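Local structure of major centromere autoantigen B (1HLV) at residues Q7-K13 with S63-N69; L77-L81 with R106-E110; R15-E19 with I31-I37. The protein binds the CENP-B box of centromeric DNA through two helix-turn-helix domains, which kink the double helix. One frame throughout, in Å; residues are numbered along the deposited sequence.

How the interactions relate
Interactions 1 and 3 share helix 10-22: interaction 1 grips its N-terminal turn, interaction 3 the turns that follow, and their centres lie about 14 Å apart. Interaction 2 belongs to the second helix-turn-helix region, its centre about 27 Å from that of interaction 1 and about 40 Å from that of interaction 3, on the opposite side of the chain's centre from the latter. The chemistry follows the place. At interaction 1, partly buried beside the DNA, backbone amides, carbonyls and phosphates do most of the work. Interaction 2 is a buried, purely apolar helix pair, while interaction 3, also partly buried, has an aromatic and aliphatic middle edged by a salt bridge.

Interaction 1. Residues Q7-K13 with S63-N69; sequences QLTFREK and STCRKTN. With nucleotides of chain A; nucleotides of chain B.
Two loop carbonyls, R66 O and S63 O, take the first amides of helix 10-22, and the next two amides after R66 hold a DNA phosphate. This helix opens the N-terminal helix-turn-helix domain, and T9 and E12 close its first turn as a capping box: E12 N donates to T9 OG1, and T9 N to E12 OE2. F10 N donates to R66 O at 2.9 Å, and R11 N to S63 O at 3.0 Å. Both donors are first-turn amides, which have no helical carbonyl to bind, so the loop 63-69 completes the helix end. A water joins T9 OG1 to T64 O.

The F10 ring fills the middle. K67 O lies over one face, offset toward the rim, while N69 N sits in plane at the edge, 3.5 Å from CZ. The R66 chain runs alongside the ring. Its CG, anti to the backbone N (chi1 -168°), comes to 3.5 Å from F10 CE1, and the bend at chi2 (73°) turns the rest of the chain toward the DNA, the guanidinium nearly coplanar with the ring. A face of that guanidinium covers the sugar of DA13 of chain A, and NE donates to T68 O, helping to fix the group's rotation. R11 curls over S63, and its NH1 forms a salt bridge with E56; Y59 of the same helix 49-59 meets the F10 ring with its own.

On the DNA side, K67 N and T68 N both donate to OP1 of DA13 of chain A, and N69 N to OP1 of DA13 of chain B, so the loop touches both strands. K13 NZ makes a salt bridge to another phosphate and donates to K67 O at 2.8 Å, in the carbonyl plane.

Interaction 2. Residues L77-L81 with R106-E110; sequences LEGLL and RIAEE
Helices 75-88 and 97-111 pass each other here with local axes 10.0 Å apart and their N-to-C directions 128° from one another; the closest pair of CA atoms is L77 and I107, at 6.5 Å. I107 carries most of the contact, and its two branches divide the leucines, with L80 touching both. CG2, anti to the backbone N, lies between L77 and L80, 4.0 Å from L77 CG and 3.9 Å from L80 CD1. The other branch carries CD1 to the backbone of L81, 3.8 Å from L81 N, and to L81 CD1; the side chains of L81 and I107 cross at about a right angle. With CG anti to the backbone N (chi1 176°), L77 points across the interface and its CD1 meets A108 CB at 3.7 Å. No hydrogen bond links the two segments, and the packing is entirely aliphatic. It joins two helices of the Tc5 transposase-like DNA-binding region, a helix-turn-helix relative. L111 of helix 97-111 extends the contact with L77 and L80, the loop residues M113 and F116 pack on L77 and A108, and helix 120-129 completes the core, with W122 touching both L77 and L81 and F126 touching L81.

Interaction 3. Residues R15-E19 with I31-I37; sequences RIIQE and IARRFNI
In the CENP-B N-terminal DNA-binding domain, a member of the helix-turn-helix clan, helices 10-22 and 28-35 pack here around F35, in the last part of helix 28-35. The local axes run 10.8 Å apart and 146° from one another, closer to antiparallel than to perpendicular. I16 covers one face of the F35 ring in a CH-pi contact: its CG1 stands 3.8 Å from the ring centroid, 14° off the normal. Two other residues of helix 10-22 meet the ring at its edge, in plane, E19 through CG at 3.6 Å from F35 CE1 and R15 through NE beside CE2. The R15 guanidinium is turned almost perpendicular to the ring and lays a face against that edge.

E19 CB and CG lie on F35, and CG also on I31; the bend at chi2 then turns the carboxylate to R34. R34 NH1 donates to E19 OE2 at 3.2 Å, a salt bridge that meets the carboxylate on its anti side, 32° out of plane; NE of the same arginine is paired with E30. N36, with positive phi, makes a Schellman motif that closes the helix, and the turn brings I37 back inward. I16 CD1 and I37 CD1 then meet tip to tip at 3.9 Å, and L42 of helix 39-47 packs on both isoleucines, joining the three helices.

Interaction 1. Residues Q7-K13 with S63-N69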
loop_
_atom_site.group_PDB
_atom_site.type_symbol
_atom_site.label_atom_id
_atom_site.label_comp_id
_atom_site.label_asym_id
_atom_site.label_seq_id
_atom_site.Cartn_x
_atom_site.Cartn_y
_atom_site.Cartn_z
ATOM N N GLN C 7 0.639 15.617 -0.244
ATOM C CA GLN C 7 0.604 14.186 0.033
ATOM C C GLN C 7 1.954 13.593 -0.377
ATOM O O GLN C 7 2.511 13.947 -1.415
ATOM C CB GLN C 7 -0.538 13.508 -0.734
ATOM C CG GLN C 7 -1.891 13.504 -0.006
ATOM C CD GLN C 7 -1.989 12.426 1.071
ATOM O OE1 GLN C 7 -1.034 11.678 1.318
ATOM N NE2 GLN C 7 -3.151 12.344 1.716
ATOM N N LEU C 8 2.475 12.694 0.448
ATOM C CA LEU C 8 3.768 12.076 0.195
ATOM C C LEU C 8 3.633 10.597 -0.155
ATOM O O LEU C 8 2.655 9.954 0.225
ATOM C CB LEU C 8 4.636 12.236 1.446
ATOM C CG LEU C 8 4.744 13.673 1.973
ATOM C CD1 LEU C 8 5.115 13.661 3.437
ATOM C CD2 LEU C 8 5.777 14.442 1.167
ATOM N N THR C 9 4.608 10.055 -0.885
ATOM C CA THR C 9 4.573 8.639 -1.235
ATOM C C THR C 9 5.162 7.843 -0.083
ATOM O O THR C 9 5.857 8.386 0.773
ATOM C CB THR C 9 5.412 8.308 -2.484
ATOM O OG1 THR C 9 6.796 8.539 -2.202
ATOM C CG2 THR C 9 4.970 9.150 -3.673
ATOM N N PHE C 10 4.891 6.546 -0.060
ATOM C CA PHE C 10 5.427 5.729 1.004
ATOM C C PHE C 10 6.942 5.733 0.969
ATOM O O PHE C 10 7.585 5.694 2.019
ATOM C CB PHE C 10 4.856 4.313 0.929
ATOM C CG PHE C 10 3.457 4.221 1.457
ATOM C CD1 PHE C 10 2.393 3.926 0.617
ATOM C CD2 PHE C 10 3.195 4.490 2.801
ATOM C CE1 PHE C 10 1.084 3.900 1.104
ATOM C CE2 PHE C 10 1.889 4.466 3.298
ATOM C CZ PHE C 10 0.835 4.172 2.449
ATOM N N ARG C 11 7.515 5.810 -0.229
ATOM C CA ARG C 11 8.962 5.847 -0.347
ATOM C C ARG C 11 9.508 7.145 0.274
ATOM O O ARG C 11 10.533 7.127 0.952
ATOM C CB ARG C 11 9.377 5.732 -1.817
ATOM C CG ARG C 11 10.883 5.745 -2.046
ATOM C CD ARG C 11 11.601 4.565 -1.385
ATOM N NE ARG C 11 11.696 3.392 -2.255
ATOM C CZ ARG C 11 10.812 2.397 -2.297
ATOM N NH1 ARG C 11 9.744 2.410 -1.510
ATOM N NH2 ARG C 11 11.000 1.380 -3.133
ATOM N N GLU C 12 8.810 8.260 0.065
ATOM C CA GLU C 12 9.234 9.550 0.610
ATOM C C GLU C 12 9.131 9.589 2.139
ATOM O O GLU C 12 10.025 10.104 2.822
ATOM C CB GLU C 12 8.396 10.688 0.009
ATOM C CG GLU C 12 8.764 11.070 -1.424
ATOM C CD GLU C 12 7.651 11.834 -2.146
ATOM O OE1 GLU C 12 7.952 12.538 -3.137
ATOM O OE2 GLU C 12 6.472 11.723 -1.739
ATOM N N LYS C 13 8.033 9.057 2.671
ATOM C CA LYS C 13 7.839 9.031 4.115
ATOM C C LYS C 13 8.840 8.061 4.735
ATOM O O LYS C 13 9.306 8.258 5.848
ATOM C CB LYS C 13 6.394 8.642 4.460
ATOM C CG LYS C 13 5.422 9.811 4.292
ATOM C CD LYS C 13 3.955 9.425 4.493
ATOM C CE LYS C 13 3.450 8.537 3.353
ATOM N NZ LYS C 13 1.964 8.425 3.340
ATOM N N SER C 63 5.632 1.707 -4.144
ATOM C CA SER C 63 5.778 2.638 -3.025
ATOM C C SER C 63 6.264 3.983 -3.529
ATOM O O SER C 63 6.218 4.991 -2.819
ATOM C CB SER C 63 6.777 2.091 -2.010
ATOM O OG SER C 63 6.267 0.929 -1.385
ATOM N N THR C 64 6.742 3.975 -4.764
ATOM C CA THR C 64 7.248 5.164 -5.420
ATOM C C THR C 64 6.090 6.056 -5.842
ATOM O O THR C 64 6.274 7.228 -6.163
ATOM C CB THR C 64 8.080 4.756 -6.655
ATOM O OG1 THR C 64 9.379 4.351 -6.220
ATOM C CG2 THR C 64 8.218 5.900 -7.647
ATOM N N CYS C 65 4.888 5.499 -5.805
ATOM C CA CYS C 65 3.712 6.235 -6.230
ATOM C C CYS C 65 2.565 6.207 -5.237
ATOM O O CYS C 65 1.846 7.188 -5.101
ATOM C CB CYS C 65 3.259 5.674 -7.570
ATOM S SG CYS C 65 4.626 5.614 -8.791
ATOM N N ARG C 66 2.396 5.077 -4.556
ATOM C CA ARG C 66 1.334 4.906 -3.567
ATOM C C ARG C 66 1.569 5.875 -2.419
ATOM O O ARG C 66 2.698 6.034 -1.962
ATOM C CB ARG C 66 1.350 3.470 -3.032
ATOM C CG ARG C 66 0.136 3.100 -2.218
ATOM C CD ARG C 66 -1.080 2.916 -3.097
ATOM N NE ARG C 66 -2.284 2.635 -2.315
ATOM C CZ ARG C 66 -3.416 2.160 -2.825
ATOM N NH1 ARG C 66 -3.506 1.910 -4.124
ATOM N NH2 ARG C 66 -4.456 1.930 -2.033
ATOM N N LYS C 67 0.509 6.520 -1.951
ATOM C CA LYS C 67 0.639 7.469 -0.849
ATOM C C LYS C 67 -0.236 7.076 0.340
ATOM O O LYS C 67 0.108 7.322 1.500
ATOM C CB LYS C 67 0.248 8.866 -1.333
ATOM C CG LYS C 67 1.083 9.331 -2.505
ATOM C CD LYS C 67 0.614 10.650 -3.064
ATOM C CE LYS C 67 1.459 11.022 -4.276
ATOM N NZ LYS C 67 0.893 12.175 -5.023
ATOM N N THR C 68 -1.356 6.436 0.031
ATOM C CA THR C 68 -2.334 6.024 1.022
ATOM C C THR C 68 -2.496 4.510 1.155
ATOM O O THR C 68 -2.518 3.775 0.162
ATOM C CB THR C 68 -3.675 6.630 0.650
ATOM O OG1 THR C 68 -3.637 8.033 0.926
ATOM C CG2 THR C 68 -4.798 5.975 1.394
ATOM N N ASN C 69 -2.616 4.039 2.389
ATOM C CA ASN C 69 -2.805 2.612 2.593
ATOM C C ASN C 69 -4.302 2.288 2.603
ATOM O O ASN C 69 -4.779 1.494 3.419
ATOM C CB ASN C 69 -2.176 2.146 3.903
ATOM C CG ASN C 69 -2.216 0.638 4.047
ATOM O OD1 ASN C 69 -2.144 0.102 5.157
ATOM N ND2 ASN C 69 -2.333 -0.060 2.915
ATOM P P DA A 13 -3.046 7.008 -3.790
ATOM O OP1 DA A 13 -2.060 6.143 -3.085
ATOM O OP2 DA A 13 -2.773 7.478 -5.171
ATOM O "O5'" DA A 13 -4.452 6.272 -3.802
ATOM C "C5'" DA A 13 -4.970 5.704 -2.616
ATOM C "C4'" DA A 13 -6.337 5.121 -2.873
ATOM O "O4'" DA A 13 -7.341 6.164 -2.930
ATOM C "C3'" DA A 13 -6.486 4.314 -4.170
ATOM O "O3'" DA A 13 -7.330 3.213 -3.871
ATOM C "C2'" DA A 13 -7.266 5.255 -5.068
ATOM C "C1'" DA A 13 -8.181 5.887 -4.036
ATOM N N9 DA A 13 -8.870 7.118 -4.422
ATOM C C8 DA A 13 -8.431 8.152 -5.213
ATOM N N7 DA A 13 -9.327 9.101 -5.386
ATOM C C5 DA A 13 -10.426 8.658 -4.661
ATOM C C6 DA A 13 -11.707 9.202 -4.453
ATOM N N6 DA A 13 -12.129 10.342 -5.009
ATOM N N1 DA A 13 -12.556 8.522 -3.654
ATOM C C2 DA A 13 -12.146 7.361 -3.126
ATOM N N3 DA A 13 -10.978 6.737 -3.267
ATOM C C4 DA A 13 -10.153 7.447 -4.051
ATOM P P DA A 12 -4.711 13.742 -4.284
ATOM O OP1 DA A 12 -3.521 14.616 -4.293
ATOM O OP2 DA A 12 -5.645 13.758 -5.443
ATOM O "O5'" DA A 12 -4.217 12.252 -4.054
ATOM C "C5'" DA A 12 -3.477 11.929 -2.884
ATOM C "C4'" DA A 12 -3.835 10.548 -2.398
ATOM O "O4'" DA A 12 -5.161 10.528 -1.821
ATOM C "C3'" DA A 12 -3.827 9.477 -3.477
ATOM O "O3'" DA A 12 -3.312 8.292 -2.886
ATOM C "C2'" DA A 12 -5.299 9.328 -3.832
ATOM C "C1'" DA A 12 -5.991 9.599 -2.504
ATOM N N9 DA A 12 -7.327 10.197 -2.589
ATOM C C8 DA A 12 -7.698 11.318 -3.301
ATOM N N7 DA A 12 -8.946 11.674 -3.112
ATOM C C5 DA A 12 -9.437 10.718 -2.231
ATOM C C6 DA A 12 -10.691 10.558 -1.614
ATOM N N6 DA A 12 -11.709 11.400 -1.786
ATOM N N1 DA A 12 -10.860 9.496 -0.795
ATOM C C2 DA A 12 -9.826 8.665 -0.609
ATOM N N3 DA A 12 -8.593 8.721 -1.119
ATOM C C4 DA A 12 -8.461 9.785 -1.925
ATOM P P DA B 13 -2.767 6.105 5.778
ATOM O OP1 DA B 13 -1.623 5.587 4.989
ATOM O OP2 DA B 13 -2.973 5.620 7.167
ATOM O "O5'" DA B 13 -2.712 7.694 5.782
ATOM C "C5'" DA B 13 -2.510 8.416 4.573
ATOM C "C4'" DA B 13 -2.429 9.899 4.851
ATOM O "O4'" DA B 13 -3.704 10.411 5.308
ATOM C "C3'" DA B 13 -1.413 10.333 5.912
ATOM O "O3'" DA B 13 -1.000 11.649 5.563
ATOM C "C2'" DA B 13 -2.268 10.452 7.157
ATOM C "C1'" DA B 13 -3.522 11.065 6.563
ATOM N N9 DA B 13 -4.742 10.888 7.346
ATOM C C8 DA B 13 -5.100 9.835 8.160
ATOM N N7 DA B 13 -6.277 9.980 8.725
ATOM C C5 DA B 13 -6.720 11.211 8.256
ATOM C C6 DA B 13 -7.900 11.944 8.487
ATOM N N6 DA B 13 -8.890 11.520 9.289
ATOM N N1 DA B 13 -8.031 13.143 7.861
ATOM C C2 DA B 13 -7.036 13.559 7.062
ATOM N N3 DA B 13 -5.880 12.956 6.767
ATOM C C4 DA B 13 -5.784 11.777 7.402
HETATM O O HOH W 1 8.145 8.730 -4.425
#

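Interaction 2. Residues L77-L81 with R106-E110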
loop_
_atom_site.group_PDB
_atom_site.type_symbol
_atom_site.label_atom_id
_atom_site.label_comp_id
_atom_site.label_asym_id
_atom_site.label_seq_id
_atom_site.Cartn_x
_atom_site.Cartn_y
_atom_site.Cartn_z
ATOM N N LEU C 77 -10.966 -10.855 1.029
ATOM C CA LEU C 77 -10.909 -11.705 -0.159
ATOM C C LEU C 77 -9.545 -11.557 -0.833
ATOM O O LEU C 77 -8.919 -12.549 -1.222
ATOM C CB LEU C 77 -12.036 -11.323 -1.129
ATOM C CG LEU C 77 -12.107 -12.019 -2.496
ATOM C CD1 LEU C 77 -13.492 -11.859 -3.119
ATOM C CD2 LEU C 77 -11.047 -11.430 -3.409
ATOM N N GLU C 78 -9.083 -10.317 -0.964
ATOM C CA GLU C 78 -7.787 -10.058 -1.581
ATOM C C GLU C 78 -6.637 -10.759 -0.861
ATOM O O GLU C 78 -5.646 -11.156 -1.485
ATOM C CB GLU C 78 -7.529 -8.556 -1.632
ATOM C CG GLU C 78 -8.314 -7.878 -2.732
ATOM C CD GLU C 78 -8.232 -6.371 -2.672
ATOM O OE1 GLU C 78 -7.148 -5.841 -2.322
ATOM O OE2 GLU C 78 -9.254 -5.725 -2.990
ATOM N N GLY C 79 -6.770 -10.915 0.452
ATOM C CA GLY C 79 -5.728 -11.571 1.213
ATOM C C GLY C 79 -5.630 -13.014 0.783
ATOM O O GLY C 79 -4.550 -13.504 0.448
ATOM N N LEU C 80 -6.772 -13.694 0.779
ATOM C CA LEU C 80 -6.825 -15.094 0.378
ATOM C C LEU C 80 -6.369 -15.304 -1.072
ATOM O O LEU C 80 -5.607 -16.226 -1.362
ATOM C CB LEU C 80 -8.245 -15.622 0.586
ATOM C CG LEU C 80 -8.601 -15.568 2.082
ATOM C CD1 LEU C 80 -10.100 -15.761 2.311
ATOM C CD2 LEU C 80 -7.766 -16.622 2.813
ATOM N N LEU C 81 -6.825 -14.430 -1.967
ATOM C CA LEU C 81 -6.477 -14.499 -3.382
ATOM C C LEU C 81 -4.963 -14.395 -3.581
ATOM O O LEU C 81 -4.362 -15.166 -4.336
ATOM C CB LEU C 81 -7.181 -13.367 -4.139
ATOM C CG LEU C 81 -7.174 -13.397 -5.669
ATOM C CD1 LEU C 81 -7.790 -14.701 -6.167
ATOM C CD2 LEU C 81 -7.954 -12.209 -6.199
ATOM N N ARG C 106 -15.110 -17.426 -6.442
ATOM C CA ARG C 106 -15.317 -18.591 -5.584
ATOM C C ARG C 106 -15.033 -18.253 -4.125
ATOM O O ARG C 106 -15.742 -18.707 -3.232
ATOM C CB ARG C 106 -14.408 -19.746 -5.998
ATOM C CG ARG C 106 -14.807 -20.457 -7.268
ATOM C CD ARG C 106 -13.662 -21.353 -7.694
ATOM N NE ARG C 106 -13.910 -22.065 -8.944
ATOM C CZ ARG C 106 -12.958 -22.680 -9.640
ATOM N NH1 ARG C 106 -11.702 -22.657 -9.202
ATOM N NH2 ARG C 106 -13.255 -23.324 -10.764
ATOM N N ILE C 107 -13.978 -17.478 -3.891
ATOM C CA ILE C 107 -13.617 -17.069 -2.545
ATOM C C ILE C 107 -14.753 -16.195 -2.007
ATOM O O ILE C 107 -15.130 -16.300 -0.842
ATOM C CB ILE C 107 -12.292 -16.280 -2.549
ATOM C CG1 ILE C 107 -11.155 -17.188 -3.024
ATOM C CG2 ILE C 107 -11.977 -15.745 -1.157
ATOM C CD1 ILE C 107 -9.787 -16.500 -3.093
ATOM N N ALA C 108 -15.315 -15.351 -2.867
ATOM C CA ALA C 108 -16.404 -14.479 -2.449
ATOM C C ALA C 108 -17.620 -15.286 -2.001
ATOM O O ALA C 108 -18.324 -14.883 -1.075
ATOM C CB ALA C 108 -16.794 -13.528 -3.577
ATOM N N GLU C 109 -17.866 -16.413 -2.663
ATOM C CA GLU C 109 -18.993 -17.272 -2.316
ATOM C C GLU C 109 -18.756 -17.847 -0.933
ATOM O O GLU C 109 -19.665 -17.891 -0.100
ATOM C CB GLU C 109 -19.130 -18.437 -3.300
ATOM C CG GLU C 109 -19.819 -18.117 -4.608
ATOM C CD GLU C 109 -19.953 -19.347 -5.509
ATOM O OE1 GLU C 109 -20.598 -20.338 -5.079
ATOM O OE2 GLU C 109 -19.409 -19.319 -6.641
ATOM N N GLU C 110 -17.528 -18.297 -0.703
ATOM C CA GLU C 110 -17.153 -18.886 0.575
ATOM C C GLU C 110 -17.243 -17.896 1.720
ATOM O O GLU C 110 -17.667 -18.254 2.817
ATOM C CB GLU C 110 -15.744 -19.456 0.496
ATOM C CG GLU C 110 -15.650 -20.632 -0.436
ATOM C CD GLU C 110 -14.894 -21.779 0.179
ATOM O OE1 GLU C 110 -13.643 -21.714 0.193
ATOM O OE2 GLU C 110 -15.554 -22.732 0.661
#

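Interaction 3. Residues R15-E19 with I31-I37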
loop_
_atom_site.group_PDB
_atom_site.type_symbol
_atom_site.label_atom_id
_atom_site.label_comp_id
_atom_site.label_asym_id
_atom_site.label_seq_id
_atom_site.Cartn_x
_atom_site.Cartn_y
_atom_site.Cartn_z
ATOM N N ARG C 15 11.875 7.569 3.606
ATOM C CA ARG C 15 13.154 8.265 3.613
ATOM C C ARG C 15 13.211 9.241 4.784
ATOM O O ARG C 15 14.224 9.333 5.483
ATOM C CB ARG C 15 13.361 9.017 2.295
ATOM C CG ARG C 15 14.698 9.740 2.206
ATOM C CD ARG C 15 14.842 10.488 0.890
ATOM N NE ARG C 15 16.012 11.365 0.871
ATOM C CZ ARG C 15 16.306 12.201 -0.123
ATOM N NH1 ARG C 15 15.518 12.276 -1.186
ATOM N NH2 ARG C 15 17.383 12.973 -0.049
ATOM N N ILE C 16 12.122 9.972 4.995
ATOM C CA ILE C 16 12.045 10.931 6.091
ATOM C C ILE C 16 12.273 10.209 7.422
ATOM O O ILE C 16 13.031 10.675 8.273
ATOM C CB ILE C 16 10.665 11.638 6.100
ATOM C CG1 ILE C 16 10.553 12.539 4.873
ATOM C CG2 ILE C 16 10.481 12.450 7.371
ATOM C CD1 ILE C 16 9.208 13.198 4.713
ATOM N N ILE C 17 11.614 9.067 7.589
ATOM C CA ILE C 17 11.745 8.273 8.802
ATOM C C ILE C 17 13.196 7.858 8.984
ATOM O O ILE C 17 13.773 8.017 10.056
ATOM C CB ILE C 17 10.858 7.008 8.728
ATOM C CG1 ILE C 17 9.389 7.399 8.883
ATOM C CG2 ILE C 17 11.258 6.014 9.801
ATOM C CD1 ILE C 17 8.428 6.308 8.464
ATOM N N GLN C 18 13.779 7.324 7.918
ATOM C CA GLN C 18 15.162 6.876 7.939
ATOM C C GLN C 18 16.098 8.029 8.294
ATOM O O GLN C 18 17.109 7.839 8.973
ATOM C CB GLN C 18 15.538 6.310 6.572
ATOM C CG GLN C 18 16.979 5.862 6.467
ATOM C CD GLN C 18 17.388 5.526 5.044
ATOM O OE1 GLN C 18 18.548 5.197 4.785
ATOM N NE2 GLN C 18 16.437 5.611 4.111
ATOM N N GLU C 19 15.758 9.226 7.832
ATOM C CA GLU C 19 16.578 10.395 8.107
ATOM C C GLU C 19 16.642 10.669 9.609
ATOM O O GLU C 19 17.708 10.965 10.151
ATOM C CB GLU C 19 16.018 11.624 7.388
ATOM C CG GLU C 19 16.893 12.860 7.509
ATOM C CD GLU C 19 18.132 12.789 6.628
ATOM O OE1 GLU C 19 18.523 11.671 6.231
ATOM O OE2 GLU C 19 18.720 13.853 6.342
ATOM N N ILE C 31 15.109 18.641 10.602
ATOM C CA ILE C 31 14.797 17.596 9.639
ATOM C C ILE C 31 13.553 17.977 8.829
ATOM O O ILE C 31 13.507 17.770 7.613
ATOM C CB ILE C 31 14.594 16.246 10.339
ATOM C CG1 ILE C 31 15.905 15.844 11.025
ATOM C CG2 ILE C 31 14.155 15.196 9.330
ATOM C CD1 ILE C 31 15.890 14.474 11.668
ATOM N N ALA C 32 12.557 18.554 9.493
ATOM C CA ALA C 32 11.351 18.980 8.796
ATOM C C ALA C 32 11.725 19.992 7.710
ATOM O O ALA C 32 11.176 19.969 6.606
ATOM C CB ALA C 32 10.363 19.610 9.776
ATOM N N ARG C 33 12.664 20.877 8.026
ATOM C CA ARG C 33 13.093 21.885 7.068
ATOM C C ARG C 33 13.749 21.244 5.856
ATOM O O ARG C 33 13.465 21.620 4.720
ATOM C CB ARG C 33 14.082 22.864 7.700
ATOM C CG ARG C 33 14.495 23.973 6.741
ATOM C CD ARG C 33 15.827 24.611 7.123
ATOM N NE ARG C 33 16.813 24.473 6.054
ATOM C CZ ARG C 33 17.584 23.404 5.872
ATOM N NH1 ARG C 33 17.494 22.369 6.695
ATOM N NH2 ARG C 33 18.439 23.361 4.857
ATOM N N ARG C 34 14.632 20.281 6.105
ATOM C CA ARG C 34 15.330 19.589 5.030
ATOM C C ARG C 34 14.387 18.972 4.010
ATOM O O ARG C 34 14.728 18.866 2.833
ATOM C CB ARG C 34 16.221 18.491 5.596
ATOM C CG ARG C 34 17.359 18.996 6.441
ATOM C CD ARG C 34 18.255 17.847 6.845
ATOM N NE ARG C 34 19.412 18.315 7.592
ATOM C CZ ARG C 34 20.458 17.554 7.889
ATOM N NH1 ARG C 34 20.485 16.283 7.497
ATOM N NH2 ARG C 34 21.478 18.067 8.564
ATOM N N PHE C 35 13.213 18.544 4.460
ATOM C CA PHE C 35 12.246 17.946 3.555
ATOM C C PHE C 35 11.147 18.918 3.217
ATOM O O PHE C 35 10.234 18.595 2.462
ATOM C CB PHE C 35 11.665 16.665 4.151
ATOM C CG PHE C 35 12.661 15.557 4.241
ATOM C CD1 PHE C 35 13.391 15.352 5.406
ATOM C CD2 PHE C 35 12.930 14.764 3.132
ATOM C CE1 PHE C 35 14.376 14.380 5.465
ATOM C CE2 PHE C 35 13.919 13.782 3.178
ATOM C CZ PHE C 35 14.643 13.592 4.349
ATOM N N ASN C 36 11.245 20.117 3.779
ATOM C CA ASN C 36 10.269 21.158 3.512
ATOM C C ASN C 36 8.850 20.706 3.851
ATOM O O ASN C 36 7.958 20.752 3.008
ATOM C CB ASN C 36 10.341 21.556 2.035
ATOM C CG ASN C 36 9.509 22.785 1.715
ATOM O OD1 ASN C 36 9.057 22.954 0.584
ATOM N ND2 ASN C 36 9.318 23.658 2.704
ATOM N N ILE C 37 8.652 20.253 5.082
ATOM C CA ILE C 37 7.339 19.818 5.544
ATOM C C ILE C 37 7.114 20.393 6.933
ATOM O O ILE C 37 8.065 20.614 7.682
ATOM C CB ILE C 37 7.237 18.285 5.646
ATOM C CG1 ILE C 37 8.336 17.757 6.570
ATOM C CG2 ILE C 37 7.308 17.666 4.266
ATOM C CD1 ILE C 37 8.237 16.270 6.859
#